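Adenylate cyclase (Hippeastrum hybrid cultivar, PDB 6YP4) acts mainly as a triphosphatase of the CYTH family, despite being named an adenylyl cyclase, and binds magnesium together with a GTP analogue. Local coordinates at residues 61-66 with 83-88; 33-38 with 53-58; 46-51 with 67-72. One frame throughout, in Å; residues are numbered along the deposited sequence.

All three contacts lie in one curled antiparallel sheet, and together they tie four successive strands edge to edge. Interaction 2 pairs strand 26-39 with 49-56, interaction 3 pairs 49-56 with 61-73, and interaction 1 pairs 61-73 with 76-86. The centres of interactions 1 and 2 are about 9 Å apart, and strands 49-56 and 61-73 join them directly: V63 O lies 2.9 Å from R54 N. Interaction 3 sits farther along the same strands, its centre about 18 Å from interaction 1 and about 17 Å from interaction 2. Each sends one charged side chain to the nucleotide site: E83 from interaction 1, R54 from interaction 2 and K67 from interaction 3.

Interaction 1: residues 61-66 with 83-88; sequences KCVLSL and EEEIDP. With GCP (phosphomethylphosphonic acid guanylate ester), chain B.
The beta hairpin of strands 61-73 and 76-86 pairs L64 with E84 and S65 with E83 beside the nucleotide site. L64 and E84 exchange two backbone bonds, L64 N to E84 O at 2.8 Å and E84 N to L64 O at 2.9 Å. Farther along, I86 N donates to C62 O, and a water that accepts from C62 N and donates to I86 O links the two strands there. On the face that carries C62, L64, E84 and I86, C62 SG rests against I86 CG1 at 3.6 Å; past the strand end, P88 CB lies 3.9 Å from C62 CB. E83 occupies the other face. Its CB meets S65 CB at 3.4 Å, and with CG set between backbone N and carbonyl carbon (chi1 64°) the extended chain passes V63 CG1, which lies 3.7 Å from E83 OE2. E83 OE1 lies 3.3 Å from O1A of the ligand, where a magnesium ion about 3 Å from the side chain (nearest atoms) and R141 of the second subunit, salt-bridged to OE1, would probably offset the like charges. An acidic residue on the inner sheet face, holding metal beside phosphate, is characteristic of the CYTH triphosphate tunnel.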
loop_
_atom_site.group_PDB
_atom_site.type_symbol
_atom_site.label_atom_id
_atom_site.label_comp_id
_atom_site.label_asym_id
_atom_site.label_seq_id
_atom_site.Cartn_x
_atom_site.Cartn_y
_atom_site.Cartn_z
ATOM N N LYS A 61 -5.765 -9.281 8.752
ATOM C CA LYS A 61 -6.167 -8.823 7.427
ATOM C C LYS A 61 -6.085 -10.015 6.470
ATOM O O LYS A 61 -5.276 -10.924 6.673
ATOM C CB LYS A 61 -5.270 -7.652 6.988
ATOM C CG LYS A 61 -5.199 -7.397 5.503
ATOM C CD LYS A 61 -4.624 -6.014 5.207
ATOM C CE LYS A 61 -3.112 -5.986 5.210
ATOM N NZ LYS A 61 -2.627 -4.582 4.979
ATOM N N CYS A 62 -6.956 -10.034 5.458
ATOM C CA CYS A 62 -7.046 -11.147 4.510
ATOM C C CYS A 62 -7.238 -10.605 3.102
ATOM O O CYS A 62 -8.080 -9.722 2.883
ATOM C CB CYS A 62 -8.209 -12.096 4.865
ATOM S SG CYS A 62 -8.264 -13.654 3.876
ATOM N N VAL A 63 -6.484 -11.137 2.143
ATOM C CA VAL A 63 -6.551 -10.682 0.757
ATOM C C VAL A 63 -6.729 -11.882 -0.166
ATOM O O VAL A 63 -5.946 -12.841 -0.105
ATOM C CB VAL A 63 -5.298 -9.874 0.353
ATOM C CG1 VAL A 63 -5.410 -9.419 -1.116
ATOM C CG2 VAL A 63 -5.093 -8.648 1.281
ATOM N N LEU A 64 -7.737 -11.818 -1.038
ATOM C CA LEU A 64 -7.989 -12.846 -2.048
ATOM C C LEU A 64 -7.482 -12.369 -3.399
ATOM O O LEU A 64 -7.679 -11.206 -3.756
ATOM C CB LEU A 64 -9.488 -13.170 -2.129
ATOM C CG LEU A 64 -10.045 -14.074 -3.223
ATOM C CD1 LEU A 64 -9.658 -15.532 -2.926
ATOM C CD2 LEU A 64 -11.559 -13.939 -3.271
ATOM N N SER A 65 -6.825 -13.257 -4.156
ATOM C CA SER A 65 -6.290 -12.818 -5.442
ATOM C C SER A 65 -6.304 -13.930 -6.479
ATOM O O SER A 65 -6.067 -15.102 -6.165
ATOM C CB SER A 65 -4.856 -12.290 -5.317
ATOM O OG SER A 65 -3.975 -13.267 -4.810
ATOM N N LEU A 66 -6.559 -13.544 -7.726
ATOM C CA LEU A 66 -6.367 -14.421 -8.873
ATOM C C LEU A 66 -5.273 -13.814 -9.738
ATOM O O LEU A 66 -5.371 -12.651 -10.132
ATOM C CB LEU A 66 -7.668 -14.600 -9.660
ATOM C CG LEU A 66 -7.582 -15.449 -10.933
ATOM C CD1 LEU A 66 -7.245 -16.901 -10.574
ATOM C CD2 LEU A 66 -8.892 -15.383 -11.676
ATOM N N GLU A 83 -7.355 -8.602 -7.248
ATOM C CA GLU A 83 -7.362 -8.964 -5.841
ATOM C C GLU A 83 -8.208 -7.994 -5.026
ATOM O O GLU A 83 -8.529 -6.881 -5.459
ATOM C CB GLU A 83 -5.938 -9.060 -5.270
ATOM C CG GLU A 83 -5.155 -7.790 -5.265
ATOM C CD GLU A 83 -3.818 -7.924 -4.533
ATOM O OE1 GLU A 83 -3.185 -6.875 -4.275
ATOM O OE2 GLU A 83 -3.399 -9.065 -4.216
ATOM N N GLU A 84 -8.570 -8.441 -3.824
ATOM C CA GLU A 84 -9.504 -7.687 -2.996
ATOM C C GLU A 84 -9.404 -8.208 -1.577
ATOM O O GLU A 84 -9.216 -9.415 -1.360
ATOM C CB GLU A 84 -10.952 -7.814 -3.504
ATOM C CG GLU A 84 -11.881 -6.761 -2.884
ATOM C CD GLU A 84 -13.299 -6.804 -3.394
ATOM O OE1 GLU A 84 -13.762 -7.858 -3.865
ATOM O OE2 GLU A 84 -13.928 -5.734 -3.374
ATOM N N GLU A 85 -9.486 -7.289 -0.621
ATOM C CA GLU A 85 -9.513 -7.681 0.777
ATOM C C GLU A 85 -10.851 -8.319 1.110
ATOM O O GLU A 85 -11.897 -7.904 0.599
ATOM C CB GLU A 85 -9.263 -6.479 1.688
ATOM C CG GLU A 85 -7.809 -6.039 1.727
ATOM C CD GLU A 85 -7.511 -5.066 2.856
ATOM O OE1 GLU A 85 -6.342 -4.635 2.963
ATOM O OE2 GLU A 85 -8.438 -4.721 3.627
ATOM N N ILE A 86 -10.811 -9.360 1.954
ATOM C CA ILE A 86 -12.017 -10.061 2.390
ATOM C C ILE A 86 -11.991 -10.234 3.908
ATOM O O ILE A 86 -10.984 -9.992 4.572
ATOM C CB ILE A 86 -12.191 -11.433 1.694
ATOM C CG1 ILE A 86 -11.061 -12.391 2.077
ATOM C CG2 ILE A 86 -12.261 -11.278 0.190
ATOM C CD1 ILE A 86 -11.379 -13.838 1.775
ATOM N N ASP A 87 -13.133 -10.639 4.455
ATOM C CA ASP A 87 -13.257 -10.855 5.898
ATOM C C ASP A 87 -12.364 -12.053 6.269
ATOM O O ASP A 87 -12.558 -13.134 5.714
ATOM C CB ASP A 87 -14.732 -11.088 6.223
ATOM C CG ASP A 87 -15.000 -11.424 7.681
ATOM O OD1 ASP A 87 -14.079 -11.781 8.447
ATOM O OD2 ASP A 87 -16.179 -11.316 8.054
ATOM N N PRO A 88 -11.371 -11.875 7.149
ATOM C CA PRO A 88 -10.492 -13.029 7.468
ATOM C C PRO A 88 -11.256 -14.221 7.962
ATOM O O PRO A 88 -10.811 -15.359 7.740
ATOM C CB PRO A 88 -9.554 -12.485 8.556
ATOM C CG PRO A 88 -9.615 -10.961 8.382
ATOM C CD PRO A 88 -11.024 -10.677 7.918
HETATM P PG GCP B . 5.322 -11.403 -5.225
HETATM O O1G GCP B . 6.693 -11.283 -5.820
HETATM O O2G GCP B . 5.403 -11.918 -3.805
HETATM O O3G GCP B . 4.485 -12.332 -6.068
HETATM C C3B GCP B . 4.569 -9.739 -5.209
HETATM P PB GCP B . 2.841 -9.884 -4.551
HETATM O O1B GCP B . 2.140 -11.112 -5.053
HETATM O O2B GCP B . 2.833 -9.807 -3.045
HETATM O O3A GCP B . 2.052 -8.569 -5.145
HETATM P PA GCP B . 0.586 -8.162 -4.524
HETATM O O1A GCP B . -0.295 -7.785 -5.702
HETATM O O2A GCP B . 0.026 -9.385 -3.829
HETATM O "O5'" GCP B . 0.759 -6.908 -3.407
HETATM C "C5'" GCP B . 2.002 -6.222 -3.338
HETATM C "C4'" GCP B . 2.281 -5.393 -4.663
HETATM O "O4'" GCP B . 1.056 -4.569 -5.167
HETATM C "C3'" GCP B . 3.190 -4.526 -4.427
HETATM O "O3'" GCP B . 4.131 -4.484 -5.529
HETATM C "C2'" GCP B . 2.427 -3.058 -4.159
HETATM O "O2'" GCP B . 3.158 -1.922 -4.756
HETATM C "C1'" GCP B . 1.223 -3.129 -4.576
HETATM N N9 GCP B . 0.266 -2.910 -3.419
HETATM C C8 GCP B . -0.259 -3.952 -2.764
HETATM N N7 GCP B . -1.068 -3.493 -1.791
HETATM C C5 GCP B . -1.042 -2.152 -1.844
HETATM C C6 GCP B . -1.683 -1.176 -1.084
HETATM O O6 GCP B . -2.409 -1.492 -0.201
HETATM N N1 GCP B . -1.481 0.115 -1.349
HETATM C C2 GCP B . -0.648 0.477 -2.362
HETATM N N2 GCP B . -0.503 1.917 -2.560
HETATM N N3 GCP B . -0.020 -0.475 -3.104
HETATM C C4 GCP B . -0.219 -1.790 -2.844
HETATM O O HOH W 1 -5.003 -2.869 4.525
HETATM O O HOH W 2 -9.147 -8.217 5.636
#

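Interaction 2: residues 33-38 with 53-58; sequences HNLFFD and IRFYDA. With GCP (phosphomethylphosphonic acid guanylate ester), chain B.
This is an antiparallel strand pairing inside the curled sheet, in which N34 and R54 meet on the ligand side while L35, F37, I53 and F55 pack on the reverse. Four backbone bonds zip the strands together: H33 and F55 exchange a pair, as do L35 and I53, with I53 N to L35 O at 2.8 Å. Between these pairs lies the non-hydrogen-bonded couple N34 and R54, whose side chains run side by side in the same direction. R54 NE donates to N34 OD1 at 2.7 Å, nearly straight at 170°, with the oxygen close to the guanidinium plane and the donor in the plane of the amide carbonyl. The bend at chi3 (-66°) sets NE against that oxygen. Beyond it, NH2 donates to O2B of the ligand at 3.0 Å, while NH1 gives that oxygen a weak bond and also donates to Y56 OH at 3.2 Å. The guanidinium is thus gripped by N34, Y56 and the beta-phosphate, which fixes its rotation. A leucine in place of R54 would probably leave N34 OD1 without its donor and the beta-phosphate with less positive charge beside it. On the reverse face the packing is apolar: F37 CE2 lies 3.6 Å from I53 CD1, and L35 CD1 approaches the edge of the F55 ring, 4.0 Å from CD2. Helix 88-96 packs over that face, with T95 on L35 and F55 and V94 on I53. Strand 127-141 flanks segment 33-38 on its other edge, bonding to N34 and F36 through the backbone, and strand 61-73 lies beyond segment 53-58, where C62 and L64 touch I53.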
loop_
_atom_site.group_PDB
_atom_site.type_symbol
_atom_site.label_atom_id
_atom_site.label_comp_id
_atom_site.label_asym_id
_atom_site.label_seq_id
_atom_site.Cartn_x
_atom_site.Cartn_y
_atom_site.Cartn_z
ATOM N N HIS A 33 0.926 -15.316 5.751
ATOM C CA HIS A 33 0.780 -16.729 5.391
ATOM C C HIS A 33 -0.048 -16.815 4.118
ATOM O O HIS A 33 -1.190 -16.340 4.081
ATOM C CB HIS A 33 0.144 -17.547 6.527
ATOM C CG HIS A 33 1.005 -17.665 7.754
ATOM N ND1 HIS A 33 1.052 -16.693 8.732
ATOM C CD2 HIS A 33 1.833 -18.663 8.179
ATOM C CE1 HIS A 33 1.895 -17.061 9.679
ATOM N NE2 HIS A 33 2.375 -18.263 9.376
ATOM N N ASN A 34 0.541 -17.391 3.069
ATOM C CA ASN A 34 -0.082 -17.496 1.758
ATOM C C ASN A 34 -0.611 -18.913 1.561
ATOM O O ASN A 34 0.161 -19.873 1.638
ATOM C CB ASN A 34 0.930 -17.162 0.660
ATOM C CG ASN A 34 1.537 -15.779 0.815
ATOM O OD1 ASN A 34 0.833 -14.782 0.731
ATOM N ND2 ASN A 34 2.861 -15.709 0.961
ATOM N N LEU A 35 -1.909 -19.052 1.295
ATOM C CA LEU A 35 -2.486 -20.353 0.968
ATOM C C LEU A 35 -3.091 -20.340 -0.432
ATOM O O LEU A 35 -3.582 -19.311 -0.906
ATOM C CB LEU A 35 -3.548 -20.769 1.978
ATOM C CG LEU A 35 -2.990 -21.257 3.309
ATOM C CD1 LEU A 35 -2.489 -20.107 4.169
ATOM C CD2 LEU A 35 -4.053 -22.038 4.032
ATOM N N PHE A 36 -3.072 -21.502 -1.094
ATOM C CA PHE A 36 -3.462 -21.600 -2.497
ATOM C C PHE A 36 -4.481 -22.715 -2.712
ATOM O O PHE A 36 -4.527 -23.703 -1.967
ATOM C CB PHE A 36 -2.236 -21.834 -3.398
ATOM C CG PHE A 36 -1.217 -20.745 -3.310
ATOM C CD1 PHE A 36 -0.226 -20.788 -2.333
ATOM C CD2 PHE A 36 -1.248 -19.673 -4.190
ATOM C CE1 PHE A 36 0.709 -19.785 -2.227
ATOM C CE2 PHE A 36 -0.320 -18.660 -4.084
ATOM C CZ PHE A 36 0.668 -18.722 -3.110
ATOM N N PHE A 37 -5.291 -22.545 -3.761
ATOM C CA PHE A 37 -6.460 -23.379 -4.013
ATOM C C PHE A 37 -6.617 -23.618 -5.507
ATOM O O PHE A 37 -6.211 -22.788 -6.325
ATOM C CB PHE A 37 -7.738 -22.712 -3.454
ATOM C CG PHE A 37 -7.651 -22.380 -2.010
ATOM C CD1 PHE A 37 -8.145 -23.265 -1.064
ATOM C CD2 PHE A 37 -7.056 -21.190 -1.590
ATOM C CE1 PHE A 37 -8.065 -22.970 0.277
ATOM C CE2 PHE A 37 -6.963 -20.884 -0.252
ATOM C CZ PHE A 37 -7.464 -21.774 0.692
ATOM N N ASP A 38 -7.213 -24.763 -5.855
ATOM C CA ASP A 38 -7.431 -25.167 -7.240
ATOM C C ASP A 38 -8.413 -26.331 -7.216
ATOM O O ASP A 38 -8.745 -26.860 -6.152
ATOM C CB ASP A 38 -6.117 -25.564 -7.927
ATOM C CG ASP A 38 -6.191 -25.487 -9.449
ATOM O OD1 ASP A 38 -7.317 -25.464 -9.992
ATOM O OD2 ASP A 38 -5.115 -25.463 -10.108
ATOM N N ILE A 53 -5.211 -17.093 -1.009
ATOM C CA ILE A 53 -5.754 -16.389 0.151
ATOM C C ILE A 53 -4.591 -16.103 1.098
ATOM O O ILE A 53 -3.918 -17.027 1.571
ATOM C CB ILE A 53 -6.877 -17.183 0.837
ATOM C CG1 ILE A 53 -8.079 -17.362 -0.116
ATOM C CG2 ILE A 53 -7.344 -16.476 2.122
ATOM C CD1 ILE A 53 -9.240 -18.151 0.496
ATOM N N ARG A 54 -4.322 -14.821 1.335
ATOM C CA ARG A 54 -3.202 -14.396 2.172
ATOM C C ARG A 54 -3.714 -13.859 3.500
ATOM O O ARG A 54 -4.592 -12.983 3.529
ATOM C CB ARG A 54 -2.355 -13.328 1.469
ATOM C CG ARG A 54 -1.376 -12.585 2.411
ATOM C CD ARG A 54 -0.551 -11.537 1.657
ATOM N NE ARG A 54 0.383 -12.098 0.674
ATOM C CZ ARG A 54 0.909 -11.388 -0.320
ATOM N NH1 ARG A 54 0.568 -10.110 -0.465
ATOM N NH2 ARG A 54 1.754 -11.951 -1.180
ATOM N N PHE A 55 -3.141 -14.356 4.591
ATOM C CA PHE A 55 -3.446 -13.884 5.936
ATOM C C PHE A 55 -2.282 -13.052 6.455
ATOM O O PHE A 55 -1.125 -13.467 6.332
ATOM C CB PHE A 55 -3.714 -15.072 6.872
ATOM C CG PHE A 55 -4.880 -15.919 6.452
ATOM C CD1 PHE A 55 -6.177 -15.513 6.702
ATOM C CD2 PHE A 55 -4.677 -17.122 5.812
ATOM C CE1 PHE A 55 -7.258 -16.295 6.307
ATOM C CE2 PHE A 55 -5.749 -17.906 5.410
ATOM C CZ PHE A 55 -7.036 -17.499 5.661
ATOM N N TYR A 56 -2.583 -11.876 7.021
ATOM C CA TYR A 56 -1.574 -10.998 7.612
ATOM C C TYR A 56 -1.582 -11.152 9.129
ATOM O O TYR A 56 -2.651 -11.132 9.754
ATOM C CB TYR A 56 -1.812 -9.516 7.246
ATOM C CG TYR A 56 -1.480 -9.149 5.790
ATOM C CD1 TYR A 56 -2.356 -9.444 4.761
ATOM C CD2 TYR A 56 -0.295 -8.502 5.463
ATOM C CE1 TYR A 56 -2.069 -9.107 3.443
ATOM C CE2 TYR A 56 -0.002 -8.150 4.139
ATOM C CZ TYR A 56 -0.896 -8.457 3.138
ATOM O OH TYR A 56 -0.615 -8.127 1.820
ATOM N N ASP A 57 -0.388 -11.313 9.709
ATOM C CA ASP A 57 -0.138 -11.360 11.162
ATOM C C ASP A 57 -1.090 -12.375 11.789
ATOM O O ASP A 57 -1.177 -13.513 11.304
ATOM C CB ASP A 57 -0.230 -9.953 11.742
ATOM C CG ASP A 57 0.768 -9.016 11.137
ATOM O OD1 ASP A 57 1.826 -9.492 10.684
ATOM O OD2 ASP A 57 0.501 -7.801 11.117
ATOM N N ALA A 58 -1.819 -12.017 12.838
ATOM C CA ALA A 58 -2.653 -12.965 13.557
ATOM C C ALA A 58 -4.098 -12.827 13.081
ATOM O O ALA A 58 -4.990 -12.381 13.799
ATOM C CB ALA A 58 -2.520 -12.749 15.060
HETATM P PG GCP B . 5.322 -11.403 -5.225
HETATM O O1G GCP B . 6.693 -11.283 -5.820
HETATM O O2G GCP B . 5.403 -11.918 -3.805
HETATM O O3G GCP B . 4.485 -12.332 -6.068
HETATM C C3B GCP B . 4.569 -9.739 -5.209
HETATM P PB GCP B . 2.841 -9.884 -4.551
HETATM O O1B GCP B . 2.140 -11.112 -5.053
HETATM O O2B GCP B . 2.833 -9.807 -3.045
HETATM O O3A GCP B . 2.052 -8.569 -5.145
HETATM P PA GCP B . 0.586 -8.162 -4.524
HETATM O O1A GCP B . -0.295 -7.785 -5.702
HETATM O O2A GCP B . 0.026 -9.385 -3.829
HETATM O "O5'" GCP B . 0.759 -6.908 -3.407
HETATM C "C5'" GCP B . 2.002 -6.222 -3.338
HETATM C "C4'" GCP B . 2.281 -5.393 -4.663
HETATM O "O4'" GCP B . 1.056 -4.569 -5.167
HETATM C "C3'" GCP B . 3.190 -4.526 -4.427
HETATM O "O3'" GCP B . 4.131 -4.484 -5.529
HETATM C "C2'" GCP B . 2.427 -3.058 -4.159
HETATM O "O2'" GCP B . 3.158 -1.922 -4.756
HETATM C "C1'" GCP B . 1.223 -3.129 -4.576
HETATM N N9 GCP B . 0.266 -2.910 -3.419
HETATM C C8 GCP B . -0.259 -3.952 -2.764
HETATM N N7 GCP B . -1.068 -3.493 -1.791
HETATM C C5 GCP B . -1.042 -2.152 -1.844
HETATM C C6 GCP B . -1.683 -1.176 -1.084
HETATM O O6 GCP B . -2.409 -1.492 -0.201
HETATM N N1 GCP B . -1.481 0.115 -1.349
HETATM C C2 GCP B . -0.648 0.477 -2.362
HETATM N N2 GCP B . -0.503 1.917 -2.560
HETATM N N3 GCP B . -0.020 -0.475 -3.104
HETATM C C4 GCP B . -0.219 -1.790 -2.844
#

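Interaction 3: residues 46-51 with 67-72; sequences SVFSAL and KSRPKL. With GCP (phosphomethylphosphonic acid guanylate ester), chain B.
S49 and S68 face each other across a non-hydrogen-bonded pair, their side chains on one face of the hairpin. In both, OG lies anti to the carbonyl carbon (chi1 -68° and -61°), and the hydroxyls meet at 3.0 Å in a hydrogen bond that either could donate. A50 and K67 point to the opposite face and are joined by two backbone bonds, A50 N to K67 O at 2.8 Å and K67 N to A50 O at 2.9 Å. The K67 chain leads away from segment 46-51 toward the nucleotide; bent at chi4 (-126°), it brings NZ to O1B of the ligand at 3.0 Å. K67 also touches E81 on strand 76-86, and its side chain comes to about 3 Å (nearest atoms) from a bound magnesium ion. Toward the open end of the hairpin, away from its turn, R69 N bonds F48 O at 2.8 Å, and R69 CG comes 4.1 Å from F48 CB, near the plane of the F48 ring at its edge. The R69 guanidinium lays one face over S68 CB, offset toward the rim, and NH2 makes a salt bridge with E80. One face of the F48 ring has S46 O over its centre. F48, with positive phi, is the C-prime residue of the Schellman motif that ends helix 43-46 and sends the chain into strand 49-56. Helix 109-118 packs against V47 and L51, and strand 26-39 bonds L51 through F37. The chain turns a corner at R69; strand 76-86 bonds S68 before it through E80 and K71 after it through H78.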
loop_
_atom_site.group_PDB
_atom_site.type_symbol
_atom_site.label_atom_id
_atom_site.label_comp_id
_atom_site.label_asym_id
_atom_site.label_seq_id
_atom_site.Cartn_x
_atom_site.Cartn_y
_atom_site.Cartn_z
ATOM N N SER A 46 -3.795 -25.428 -15.208
ATOM C CA SER A 46 -3.771 -25.703 -16.643
ATOM C C SER A 46 -3.910 -24.447 -17.491
ATOM O O SER A 46 -3.465 -24.443 -18.641
ATOM C CB SER A 46 -4.879 -26.690 -17.013
ATOM O OG SER A 46 -4.541 -28.007 -16.612
ATOM N N VAL A 47 -4.524 -23.393 -16.966
ATOM C CA VAL A 47 -4.624 -22.130 -17.684
ATOM C C VAL A 47 -3.696 -21.077 -17.077
ATOM O O VAL A 47 -3.886 -19.877 -17.301
ATOM C CB VAL A 47 -6.080 -21.637 -17.749
ATOM C CG1 VAL A 47 -6.971 -22.707 -18.354
ATOM C CG2 VAL A 47 -6.578 -21.254 -16.365
ATOM N N PHE A 48 -2.706 -21.512 -16.291
ATOM C CA PHE A 48 -1.611 -20.655 -15.828
ATOM C C PHE A 48 -2.089 -19.621 -14.810
ATOM O O PHE A 48 -1.664 -18.465 -14.826
ATOM C CB PHE A 48 -0.913 -19.989 -17.016
ATOM C CG PHE A 48 -0.544 -20.965 -18.104
ATOM C CD1 PHE A 48 0.134 -22.136 -17.793
ATOM C CD2 PHE A 48 -0.908 -20.734 -19.423
ATOM C CE1 PHE A 48 0.459 -23.053 -18.786
ATOM C CE2 PHE A 48 -0.582 -21.646 -20.420
ATOM C CZ PHE A 48 0.103 -22.806 -20.098
ATOM N N SER A 49 -2.956 -20.051 -13.899
ATOM C CA SER A 49 -3.611 -19.167 -12.950
ATOM C C SER A 49 -3.382 -19.676 -11.537
ATOM O O SER A 49 -3.286 -20.885 -11.299
ATOM C CB SER A 49 -5.121 -19.065 -13.223
ATOM O OG SER A 49 -5.387 -18.402 -14.448
ATOM N N ALA A 50 -3.320 -18.727 -10.605
ATOM C CA ALA A 50 -3.028 -18.979 -9.202
ATOM C C ALA A 50 -4.065 -18.254 -8.354
ATOM O O ALA A 50 -4.249 -17.042 -8.508
ATOM C CB ALA A 50 -1.619 -18.495 -8.858
ATOM N N LEU A 51 -4.753 -18.993 -7.476
ATOM C CA LEU A 51 -5.752 -18.420 -6.565
ATOM C C LEU A 51 -5.208 -18.513 -5.142
ATOM O O LEU A 51 -5.017 -19.619 -4.611
ATOM C CB LEU A 51 -7.088 -19.148 -6.706
ATOM C CG LEU A 51 -8.310 -18.766 -5.865
ATOM C CD1 LEU A 51 -8.732 -17.353 -6.164
ATOM C CD2 LEU A 51 -9.445 -19.733 -6.189
ATOM N N LYS A 67 -4.214 -14.575 -9.995
ATOM C CA LYS A 67 -3.108 -14.108 -10.825
ATOM C C LYS A 67 -2.936 -15.045 -12.013
ATOM O O LYS A 67 -2.893 -16.267 -11.838
ATOM C CB LYS A 67 -1.812 -14.042 -10.034
ATOM C CG LYS A 67 -1.703 -12.871 -9.103
ATOM C CD LYS A 67 -0.612 -13.138 -8.100
ATOM C CE LYS A 67 0.050 -11.861 -7.633
ATOM N NZ LYS A 67 1.515 -11.960 -7.842
ATOM N N SER A 68 -2.809 -14.478 -13.214
ATOM C CA SER A 68 -2.922 -15.254 -14.437
ATOM C C SER A 68 -1.820 -14.902 -15.424
ATOM O O SER A 68 -1.461 -13.731 -15.585
ATOM C CB SER A 68 -4.282 -15.035 -15.096
ATOM O OG SER A 68 -5.322 -15.446 -14.228
ATOM N N ARG A 69 -1.312 -15.940 -16.097
ATOM C CA ARG A 69 -0.322 -15.875 -17.167
ATOM C C ARG A 69 0.839 -14.945 -16.824
ATOM O O ARG A 69 0.981 -13.883 -17.446
ATOM C CB ARG A 69 -1.006 -15.445 -18.468
ATOM C CG ARG A 69 -1.953 -16.514 -19.013
ATOM C CD ARG A 69 -2.872 -16.001 -20.104
ATOM N NE ARG A 69 -3.793 -14.981 -19.609
ATOM C CZ ARG A 69 -4.908 -15.244 -18.934
ATOM N NH1 ARG A 69 -5.244 -16.499 -18.664
ATOM N NH2 ARG A 69 -5.688 -14.251 -18.521
ATOM N N PRO A 70 1.676 -15.294 -15.844
ATOM C CA PRO A 70 2.820 -14.431 -15.520
ATOM C C PRO A 70 3.922 -14.537 -16.561
ATOM O O PRO A 70 4.111 -15.575 -17.200
ATOM C CB PRO A 70 3.304 -14.960 -14.165
ATOM C CG PRO A 70 2.743 -16.322 -14.054
ATOM C CD PRO A 70 1.468 -16.345 -14.830
ATOM N N LYS A 71 4.657 -13.439 -16.719
ATOM C CA LYS A 71 5.855 -13.397 -17.546
ATOM C C LYS A 71 6.987 -12.783 -16.735
ATOM O O LYS A 71 6.759 -11.905 -15.893
ATOM C CB LYS A 71 5.632 -12.596 -18.840
ATOM C CG LYS A 71 4.354 -12.948 -19.593
ATOM C CD LYS A 71 4.470 -12.619 -21.078
ATOM C CE LYS A 71 3.239 -11.882 -21.596
ATOM N NZ LYS A 71 3.371 -11.528 -23.042
ATOM N N LEU A 72 8.205 -13.254 -16.980
ATOM C CA LEU A 72 9.358 -12.832 -16.192
ATOM C C LEU A 72 10.594 -12.884 -17.075
ATOM O O LEU A 72 10.890 -13.932 -17.659
ATOM C CB LEU A 72 9.528 -13.726 -14.968
ATOM C CG LEU A 72 10.635 -13.346 -13.995
ATOM C CD1 LEU A 72 10.391 -11.948 -13.465
ATOM C CD2 LEU A 72 10.681 -14.350 -12.863
HETATM P PG GCP B . 5.322 -11.403 -5.225
HETATM O O1G GCP B . 6.693 -11.283 -5.820
HETATM O O2G GCP B . 5.403 -11.918 -3.805
HETATM O O3G GCP B . 4.485 -12.332 -6.068
HETATM C C3B GCP B . 4.569 -9.739 -5.209
HETATM P PB GCP B . 2.841 -9.884 -4.551
HETATM O O1B GCP B . 2.140 -11.112 -5.053
HETATM O O2B GCP B . 2.833 -9.807 -3.045
HETATM O O3A GCP B . 2.052 -8.569 -5.145
HETATM P PA GCP B . 0.586 -8.162 -4.524
HETATM O O1A GCP B . -0.295 -7.785 -5.702
HETATM O O2A GCP B . 0.026 -9.385 -3.829
HETATM O "O5'" GCP B . 0.759 -6.908 -3.407
HETATM C "C5'" GCP B . 2.002 -6.222 -3.338
HETATM C "C4'" GCP B . 2.281 -5.393 -4.663
HETATM O "O4'" GCP B . 1.056 -4.569 -5.167
HETATM C "C3'" GCP B . 3.190 -4.526 -4.427
HETATM O "O3'" GCP B . 4.131 -4.484 -5.529
HETATM C "C2'" GCP B . 2.427 -3.058 -4.159
HETATM O "O2'" GCP B . 3.158 -1.922 -4.756
HETATM C "C1'" GCP B . 1.223 -3.129 -4.576
HETATM N N9 GCP B . 0.266 -2.910 -3.419
HETATM C C8 GCP B . -0.259 -3.952 -2.764
HETATM N N7 GCP B . -1.068 -3.493 -1.791
HETATM C C5 GCP B . -1.042 -2.152 -1.844
HETATM C C6 GCP B . -1.683 -1.176 -1.084
HETATM O O6 GCP B . -2.409 -1.492 -0.201
HETATM N N1 GCP B . -1.481 0.115 -1.349
HETATM C C2 GCP B . -0.648 0.477 -2.362
HETATM N N2 GCP B . -0.503 1.917 -2.560
HETATM N N3 GCP B . -0.020 -0.475 -3.104
HETATM C C4 GCP B . -0.219 -1.790 -2.844
#